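Local coordinates for probable oxidoreductase protein (Rhizobium etli, PDB 4FB5) that probably acts as a nucleotide-dependent oxidoreductase of the GFO/IDH/MocA family, pairing an NAD-binding Rossmann fold with a C-terminal sheet domain, at residues H213-L218 / K375-M380. Numbering follows the deposited sequence.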
ATOM      1  N   HIS A 213     -22.450  -1.628  12.418  1.00 34.00           N
ATOM      2  CA  HIS A 213     -21.988  -1.823  11.057  1.00 33.44           C
ATOM      3  C   HIS A 213     -21.172  -3.119  10.893  1.00 33.16           C
ATOM      4  O   HIS A 213     -21.538  -4.012  10.100  1.00 33.70           O
ATOM      5  CB  HIS A 213     -21.198  -0.613  10.607  1.00 32.74           C
ATOM      6  CG  HIS A 213     -22.038   0.595  10.406  1.00 33.58           C
ATOM      7  ND1 HIS A 213     -23.083   0.629   9.505  1.00 36.90           N
ATOM      8  CD2 HIS A 213     -21.987   1.820  10.974  1.00 34.45           C
ATOM      9  CE1 HIS A 213     -23.655   1.818   9.545  1.00 36.27           C
ATOM     10  NE2 HIS A 213     -23.007   2.560  10.428  1.00 36.84           N
ATOM     11  N   PRO A 214     -20.046  -3.229  11.615  1.00 32.49           N
ATOM     12  CA  PRO A 214     -19.338  -4.498  11.485  1.00 32.24           C
ATOM     13  C   PRO A 214     -20.233  -5.702  11.797  1.00 32.74           C
ATOM     14  O   PRO A 214     -20.136  -6.713  11.120  1.00 32.35           O
ATOM     15  CB  PRO A 214     -18.169  -4.368  12.473  1.00 32.21           C
ATOM     16  CG  PRO A 214     -18.249  -3.014  13.093  1.00 31.49           C
ATOM     17  CD  PRO A 214     -19.223  -2.205  12.274  1.00 32.02           C
ATOM     18  N   LEU A 215     -21.119  -5.614  12.790  1.00 33.55           N
ATOM     19  CA  LEU A 215     -22.026  -6.751  12.998  1.00 34.10           C
ATOM     20  C   LEU A 215     -22.971  -6.886  11.818  1.00 34.43           C
ATOM     21  O   LEU A 215     -23.255  -8.011  11.379  1.00 35.07           O
ATOM     22  CB  LEU A 215     -22.864  -6.646  14.256  1.00 34.23           C
ATOM     23  CG  LEU A 215     -22.230  -6.374  15.593  1.00 35.76           C
ATOM     24  CD1 LEU A 215     -23.375  -6.373  16.555  1.00 35.88           C
ATOM     25  CD2 LEU A 215     -21.186  -7.424  15.974  1.00 36.51           C
ATOM     26  N   SER A 216     -23.454  -5.772  11.282  1.00 33.83           N
ATOM     27  CA  SER A 216     -24.270  -5.918  10.108  1.00 34.20           C
ATOM     28  C   SER A 216     -23.456  -6.644   9.060  1.00 35.09           C
ATOM     29  O   SER A 216     -23.999  -7.492   8.341  1.00 35.36           O
ATOM     30  CB  SER A 216     -24.832  -4.594   9.602  1.00 33.94           C
ATOM     31  OG  SER A 216     -23.896  -3.825   8.877  1.00 35.28           O
ATOM     32  N   LEU A 217     -22.139  -6.385   8.997  1.00 35.50           N
ATOM     33  CA  LEU A 217     -21.358  -7.121   8.002  1.00 36.40           C
ATOM     34  C   LEU A 217     -21.222  -8.612   8.315  1.00 36.27           C
ATOM     35  O   LEU A 217     -21.407  -9.448   7.424  1.00 35.70           O
ATOM     36  CB  LEU A 217     -19.999  -6.482   7.716  1.00 37.50           C
ATOM     37  CG  LEU A 217     -20.023  -5.111   7.023  1.00 40.47           C
ATOM     38  CD1 LEU A 217     -18.625  -4.502   7.130  1.00 43.14           C
ATOM     39  CD2 LEU A 217     -20.514  -5.170   5.557  1.00 39.15           C
ATOM     40  N   LEU A 218     -20.922  -8.948   9.574  1.00 36.00           N
ATOM     41  CA  LEU A 218     -20.830 -10.338   9.948  1.00 36.27           C
ATOM     42  C   LEU A 218     -22.178 -11.039   9.686  1.00 37.13           C
ATOM     43  O   LEU A 218     -22.214 -12.265   9.422  1.00 36.78           O
ATOM     44  CB  LEU A 218     -20.365 -10.492  11.390  1.00 35.85           C
ATOM     45  CG  LEU A 218     -18.998  -9.846  11.675  1.00 38.14           C
ATOM     46  CD1 LEU A 218     -18.492 -10.151  13.021  1.00 36.16           C
ATOM     47  CD2 LEU A 218     -17.937 -10.236  10.675  1.00 38.55           C
ATOM     48  N   LYS A 375     -29.764  -6.767  19.892  1.00 40.16           N
ATOM     49  CA  LYS A 375     -29.628  -7.718  20.998  1.00 40.33           C
ATOM     50  C   LYS A 375     -28.145  -8.006  21.306  1.00 39.64           C
ATOM     51  O   LYS A 375     -27.700  -7.902  22.471  1.00 40.00           O
ATOM     52  CB  LYS A 375     -30.380  -9.020  20.699  1.00 41.31           C
ATOM     53  CG  LYS A 375     -30.710  -9.799  21.951  1.00 42.36           C
ATOM     54  CD  LYS A 375     -31.638 -10.933  21.690  1.00 44.27           C
ATOM     55  CE  LYS A 375     -31.652 -11.786  22.961  1.00 48.36           C
ATOM     56  NZ  LYS A 375     -31.549 -13.248  22.627  1.00 51.56           N
ATOM     57  N   SER A 376     -27.362  -8.323  20.267  1.00 38.41           N
ATOM     58  CA  SER A 376     -25.904  -8.544  20.477  1.00 37.59           C
ATOM     59  C   SER A 376     -25.167  -7.335  21.074  1.00 36.37           C
ATOM     60  O   SER A 376     -24.295  -7.501  21.894  1.00 35.06           O
ATOM     61  CB  SER A 376     -25.246  -9.024  19.200  1.00 37.91           C
ATOM     62  OG  SER A 376     -26.176  -9.770  18.402  1.00 41.15           O
ATOM     63  N   VAL A 377     -25.559  -6.121  20.683  1.00 35.68           N
ATOM     64  CA  VAL A 377     -24.977  -4.944  21.274  1.00 35.32           C
ATOM     65  C   VAL A 377     -25.200  -4.909  22.780  1.00 36.07           C
ATOM     66  O   VAL A 377     -24.231  -4.732  23.558  1.00 35.72           O
ATOM     67  CB  VAL A 377     -25.483  -3.642  20.633  1.00 35.64           C
ATOM     68  CG1 VAL A 377     -24.780  -2.457  21.264  1.00 33.62           C
ATOM     69  CG2 VAL A 377     -25.239  -3.657  19.136  1.00 33.15           C
ATOM     70  N   HIS A 378     -26.461  -5.104  23.204  1.00 36.57           N
ATOM     71  CA  HIS A 378     -26.810  -4.975  24.646  1.00 35.56           C
ATOM     72  C   HIS A 378     -26.022  -6.005  25.446  1.00 35.29           C
ATOM     73  O   HIS A 378     -25.488  -5.722  26.542  1.00 34.55           O
ATOM     74  CB  HIS A 378     -28.321  -5.042  24.867  1.00 35.15           C
ATOM     75  CG  HIS A 378     -29.086  -3.885  24.270  1.00 35.92           C
ATOM     76  ND1 HIS A 378     -28.996  -2.596  24.757  1.00 35.18           N
ATOM     77  CD2 HIS A 378     -29.979  -3.831  23.242  1.00 36.47           C
ATOM     78  CE1 HIS A 378     -29.769  -1.793  24.035  1.00 36.81           C
ATOM     79  NE2 HIS A 378     -30.377  -2.517  23.104  1.00 36.67           N
ATOM     80  N   ALA A 379     -25.887  -7.182  24.843  1.00 36.09           N
ATOM     81  CA  ALA A 379     -25.070  -8.276  25.403  1.00 37.26           C
ATOM     82  C   ALA A 379     -23.624  -7.900  25.596  1.00 38.21           C
ATOM     83  O   ALA A 379     -23.021  -8.200  26.629  1.00 38.80           O
ATOM     84  CB  ALA A 379     -25.153  -9.460  24.511  1.00 37.62           C
HETATM   85  N   MSE A 380     -23.071  -7.200  24.614  1.00 39.54           N
HETATM   86  CA  MSE A 380     -21.697  -6.730  24.733  1.00 40.64           C
HETATM   87  C   MSE A 380     -21.508  -5.771  25.900  1.00 39.63           C
HETATM   88  O   MSE A 380     -20.560  -5.907  26.649  1.00 39.59           O
HETATM   89  CB  MSE A 380     -21.213  -6.145  23.420  1.00 40.95           C
HETATM   90  CG  MSE A 380     -21.130  -7.187  22.317  1.00 46.86           C
HETATM   91 SE   MSE A 380     -21.041  -6.449  20.468  1.00 61.36          SE
HETATM   92  CE  MSE A 380     -21.511  -8.064  19.435  1.00 58.72           C
TER
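L215 and M380, the latter present as selenomethionine, reach toward each other tip to tip between helices 206-221 and 367-385, the closest meeting of a contact centred on L215. The methyl CE of M380 lies 3.5 Å from CD2 of L215 and 3.8 Å from its CD1, near both arms of the isopropyl fork. M380 spans the distance because its chain is extended beyond CG (chi2 163°, chi3 -163°). Around the same fork, CD1 of L215 meets CG2 of V377 at 4.2 Å, their side chains crossing at a slant, and CB of S376 at 4.2 Å. No hydrogen bond joins the segments; the hydroxyl of S376 turns back to the carbonyl of R372 in its own helix. The axes of segments 213-218 and 375-380 approach to 11.4 Å, with 125° between their N-to-C directions, so the two long side chains meet partway and bury little surface (123 Å²). The floor is the sheet: L215 and S376 both touch V225, while M380 rests on V228, V257 and M259, and its carbonyl accepts a hydrogen bond from T230. All four touching residues are buried. The example illustrates helices layered at a steep mutual angle against the mixed, largely antiparallel sheet of the C-terminal domain, as in GFO/IDH/MocA oxidoreductases.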